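Putative methyltransferase protein (Bacteroides fragilis, PDB 5BP9) probably transfers methyl groups from S-adenosylmethionine, and binds the demethylated cofactor S-adenosyl-L-homocysteine. Local coordinates at residues Val136-Met139 with Lys140-Val144; Met90-Leu93 with Glu94-Ala97. All coordinates share one frame; numbering follows the deposited sequence.

Along the chain from the N terminus, interaction 2 comes first and is finished before interaction 1 begins, so the two stand in series and neither nest nor cross. Both are local: each closes just a turn of backbone at one end of a helix. Residues 90-97 start helix 92-100, which leans on strands 260-267 and 272-279 and brings Glu94 to Arg85 beside the bound S-adenosyl-L-homocysteine. Residues 136-144 finish helix 133-142, the crossover between parallel strands 125-130 and 147-149 of the Rossmann-like methyltransferase sheet. The centres of interactions 1 and 2 are about 22 Å apart and the nearest atoms of interactions 1 and 2 about 9 Å, without touching.

Interaction 1 of 2, residues Val136-Met139 with Lys140-Val144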
loop_
_atom_site.group_PDB
_atom_site.type_symbol
_atom_site.label_atom_id
_atom_site.label_comp_id
_atom_site.label_asym_id
_atom_site.label_seq_id
_atom_site.Cartn_x
_atom_site.Cartn_y
_atom_site.Cartn_z
ATOM N N VAL A 136 -2.094 11.522 7.700
ATOM C CA VAL A 136 -2.561 11.187 9.046
ATOM C C VAL A 136 -3.453 12.290 9.632
ATOM O O VAL A 136 -4.505 11.976 10.241
ATOM C CB VAL A 136 -1.379 10.798 9.959
ATOM C CG1 VAL A 136 -1.796 10.676 11.423
ATOM C CG2 VAL A 136 -0.719 9.512 9.455
ATOM N N GLU A 137 -3.087 13.560 9.390
ATOM C CA GLU A 137 -3.926 14.711 9.787
ATOM C C GLU A 137 -5.322 14.556 9.245
ATOM O O GLU A 137 -6.294 14.649 9.978
ATOM C CB GLU A 137 -3.352 16.044 9.239
ATOM C CG GLU A 137 -4.323 17.235 9.155
ATOM C CD GLU A 137 -3.661 18.517 8.665
ATOM O OE1 GLU A 137 -4.266 19.176 7.782
ATOM O OE2 GLU A 137 -2.547 18.829 9.165
ATOM N N VAL A 138 -5.408 14.347 7.940
ATOM C CA VAL A 138 -6.685 14.213 7.262
ATOM C C VAL A 138 -7.484 13.037 7.777
ATOM O O VAL A 138 -8.678 13.184 8.036
ATOM C CB VAL A 138 -6.510 14.180 5.726
ATOM C CG1 VAL A 138 -7.789 13.743 4.988
ATOM C CG2 VAL A 138 -6.048 15.555 5.255
HETATM N N MSE A 139 -6.847 11.879 7.924
HETATM C CA MSE A 139 -7.523 10.727 8.489
HETATM C C MSE A 139 -8.165 11.057 9.814
HETATM O O MSE A 139 -9.323 10.680 10.052
HETATM C CB MSE A 139 -6.595 9.513 8.696
HETATM C CG MSE A 139 -6.254 8.917 7.343
HETATM SE SE MSE A 139 -5.515 7.119 7.558
HETATM C CE MSE A 139 -3.658 7.707 7.558
ATOM N N LYS A 140 -7.429 11.738 10.692
ATOM C CA LYS A 140 -7.985 12.055 12.015
ATOM C C LYS A 140 -9.203 12.959 11.906
ATOM O O LYS A 140 -10.258 12.724 12.538
ATOM C CB LYS A 140 -6.913 12.670 12.905
ATOM C CG LYS A 140 -5.806 11.717 13.309
ATOM C CD LYS A 140 -4.756 12.395 14.153
ATOM C CE LYS A 140 -3.663 11.476 14.655
ATOM N NZ LYS A 140 -4.143 10.402 15.560
ATOM N N LEU A 141 -9.085 13.969 11.078
ATOM C CA LEU A 141 -10.169 14.935 10.896
ATOM C C LEU A 141 -11.390 14.351 10.207
ATOM O O LEU A 141 -12.527 14.794 10.483
ATOM C CB LEU A 141 -9.645 16.200 10.195
ATOM C CG LEU A 141 -8.540 16.970 10.925
ATOM C CD1 LEU A 141 -8.025 18.122 10.068
ATOM C CD2 LEU A 141 -9.011 17.483 12.277
ATOM N N ARG A 142 -11.185 13.324 9.383
ATOM C CA ARG A 142 -12.298 12.581 8.741
ATOM C C ARG A 142 -12.992 11.573 9.656
ATOM O O ARG A 142 -14.035 10.998 9.288
ATOM C CB ARG A 142 -11.834 11.851 7.492
ATOM C CG ARG A 142 -11.404 12.771 6.381
ATOM C CD ARG A 142 -11.004 11.967 5.147
ATOM N NE ARG A 142 -12.177 11.529 4.396
ATOM C CZ ARG A 142 -12.206 10.570 3.473
ATOM N NH1 ARG A 142 -11.128 9.866 3.157
ATOM N NH2 ARG A 142 -13.354 10.302 2.859
ATOM N N GLY A 143 -12.414 11.314 10.827
ATOM C CA GLY A 143 -13.010 10.441 11.817
ATOM C C GLY A 143 -12.439 9.039 11.894
ATOM O O GLY A 143 -13.099 8.133 12.448
ATOM N N VAL A 144 -11.214 8.830 11.377
ATOM C CA VAL A 144 -10.537 7.543 11.596
ATOM C C VAL A 144 -10.125 7.516 13.079
ATOM O O VAL A 144 -9.429 8.408 13.556
ATOM C CB VAL A 144 -9.323 7.360 10.674
ATOM C CG1 VAL A 144 -8.630 6.048 10.972
ATOM C CG2 VAL A 144 -9.753 7.391 9.220
#
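Met139 and Val144 meet in the Schellman motif that ends helix 133-142, the helix of the beta-alpha-beta crossover from strand 125-130 to strand 147-149. Val144 N reaches back to Met139 O (3.0 Å), and inside that loop Gly143 N bonds to Lys140 O (3.1 Å). Gly143 makes the reversal with a positive phi of 102°, a backbone angle that suits glycine. The apolar contact that often goes with this motif is here too: Val144 CG2 lies against Met139 CB at 3.8 Å. Beyond CB the selenomethionine chain heads inward, onto Ala128 and Asp130 of the strand before the helix, and its side chain ends up about 7 Å from the bound S-adenosyl-L-homocysteine.

The last i to i+4 bond of the helix is Arg142 N to Val138 O, 2.8 Å. Arg142 then runs back over the same turn, its CD resting on Val138 CG1 (3.7 Å). The chain bends at chi3 (79°), and NH1 finishes on Ser112 O, tying the helix end to the loop before helix 114-121. Leu141 is on the outer side, where CD1 brushes the CG of Glu137; the two chains cross obliquely, and the extended glutamate bonds through OE1 to His59 of helix 49-60. Lys140 lies alongside Val136, both pointing the same way, with CE 3.8 Å from Val136 CG1. A last bend at chi4 (-63°) swings its NZ onto Ala147 O, at the start of the next strand.

Interaction 2 of 2, residues Met90-Leu93 with Glu94-Ala97; sequences MPLL and ERTA
Leu92 O is gripped twice by one residue: Thr96 N approaches it at 2.9 Å and Thr96 OG1 at 2.8 Å, from opposite faces of the carbonyl plane. The hydroxyl comes in well above that plane, 39° out of it, while the amide is tilted less. With chi1 at -61°, OG1 sits beside its own backbone N, which is how both groups can reach the same oxygen; OG1 also bonds Lys266 NZ on strand 260-267.

Pro91 is the N-cap of helix 92-100, and its carbonyl takes the first regular bond of the helix, from Arg95 N at 2.9 Å. Arg95 folds back over this first turn. Its NH1 bonds Met90 O in the carbonyl plane, at a modelled distance short enough to treat with caution, and one face of the guanidinium rests on the backbone at Leu92 CA. The NH2 corner lies 3.6 Å from Leu92 CD1, the two side chains crossing at about a right angle.

Glu94 leaves the helix from another side, buried, with its carboxylate lying against the Pro91 ring: OE2 is 3.5 Å from Pro91 CG, and OE1 equally close to Pro91 CD. OE1 accepts a hydrogen bond from His115 NE2 and forms a salt bridge to Arg85 NH2, the arginine that binds S-adenosyl-L-homocysteine.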
loop_
_atom_site.group_PDB
_atom_site.type_symbol
_atom_site.label_atom_id
_atom_site.label_comp_id
_atom_site.label_asym_id
_atom_site.label_seq_id
_atom_site.Cartn_x
_atom_site.Cartn_y
_atom_site.Cartn_z
HETATM N N MSE A 90 -14.907 1.672 -4.706
HETATM C CA MSE A 90 -13.568 1.112 -4.757
HETATM C C MSE A 90 -13.506 0.031 -5.773
HETATM O O MSE A 90 -14.527 -0.577 -6.087
HETATM C CB MSE A 90 -13.196 0.447 -3.469
HETATM C CG MSE A 90 -12.869 1.497 -2.460
HETATM SE SE MSE A 90 -12.764 0.343 -0.940
HETATM C CE MSE A 90 -12.745 1.989 0.136
ATOM N N PRO A 91 -12.292 -0.230 -6.280
ATOM C CA PRO A 91 -12.184 -1.302 -7.269
ATOM C C PRO A 91 -12.402 -2.714 -6.730
ATOM O O PRO A 91 -12.313 -2.932 -5.527
ATOM C CB PRO A 91 -10.785 -1.121 -7.866
ATOM C CG PRO A 91 -10.028 -0.294 -6.929
ATOM C CD PRO A 91 -11.002 0.510 -6.147
ATOM N N LEU A 92 -12.715 -3.636 -7.639
ATOM C CA LEU A 92 -13.046 -5.020 -7.307
ATOM C C LEU A 92 -12.128 -5.659 -6.273
ATOM O O LEU A 92 -12.591 -6.233 -5.290
ATOM C CB LEU A 92 -13.023 -5.857 -8.579
ATOM C CG LEU A 92 -13.286 -7.351 -8.419
ATOM C CD1 LEU A 92 -14.706 -7.577 -7.908
ATOM C CD2 LEU A 92 -13.057 -8.065 -9.743
ATOM N N LEU A 93 -10.823 -5.560 -6.488
ATOM C CA LEU A 93 -9.904 -6.280 -5.606
ATOM C C LEU A 93 -9.912 -5.704 -4.203
ATOM O O LEU A 93 -9.790 -6.458 -3.218
ATOM C CB LEU A 93 -8.497 -6.319 -6.179
ATOM C CG LEU A 93 -8.367 -6.977 -7.568
ATOM C CD1 LEU A 93 -6.914 -6.909 -8.023
ATOM C CD2 LEU A 93 -8.853 -8.411 -7.571
ATOM N N GLU A 94 -10.087 -4.398 -4.110
ATOM C CA GLU A 94 -10.144 -3.725 -2.820
ATOM C C GLU A 94 -11.446 -4.035 -2.091
ATOM O O GLU A 94 -11.426 -4.338 -0.892
ATOM C CB GLU A 94 -9.932 -2.217 -2.972
ATOM C CG GLU A 94 -8.547 -1.880 -3.521
ATOM C CD GLU A 94 -8.355 -0.406 -3.772
ATOM O OE1 GLU A 94 -9.101 0.406 -3.198
ATOM O OE2 GLU A 94 -7.448 -0.059 -4.566
ATOM N N ARG A 95 -12.566 -3.995 -2.815
ATOM C CA ARG A 95 -13.858 -4.346 -2.230
ATOM C C ARG A 95 -13.829 -5.768 -1.686
ATOM O O ARG A 95 -14.356 -6.043 -0.596
ATOM C CB ARG A 95 -14.998 -4.200 -3.261
ATOM C CG ARG A 95 -15.226 -2.793 -3.775
ATOM C CD ARG A 95 -16.533 -2.690 -4.564
ATOM N NE ARG A 95 -16.652 -3.670 -5.660
ATOM C CZ ARG A 95 -16.357 -3.460 -6.951
ATOM N NH1 ARG A 95 -15.871 -2.297 -7.386
ATOM N NH2 ARG A 95 -16.536 -4.443 -7.830
ATOM N N THR A 96 -13.205 -6.672 -2.446
ATOM C CA THR A 96 -13.125 -8.076 -2.094
ATOM C C THR A 96 -12.344 -8.229 -0.791
ATOM O O THR A 96 -12.753 -8.931 0.128
ATOM C CB THR A 96 -12.452 -8.894 -3.227
ATOM O OG1 THR A 96 -13.235 -8.770 -4.429
ATOM C CG2 THR A 96 -12.314 -10.369 -2.837
ATOM N N ALA A 97 -11.211 -7.545 -0.711
ATOM C CA ALA A 97 -10.407 -7.580 0.501
ATOM C C ALA A 97 -11.106 -7.024 1.744
ATOM O O ALA A 97 -11.039 -7.646 2.793
ATOM C CB ALA A 97 -9.080 -6.863 0.257
#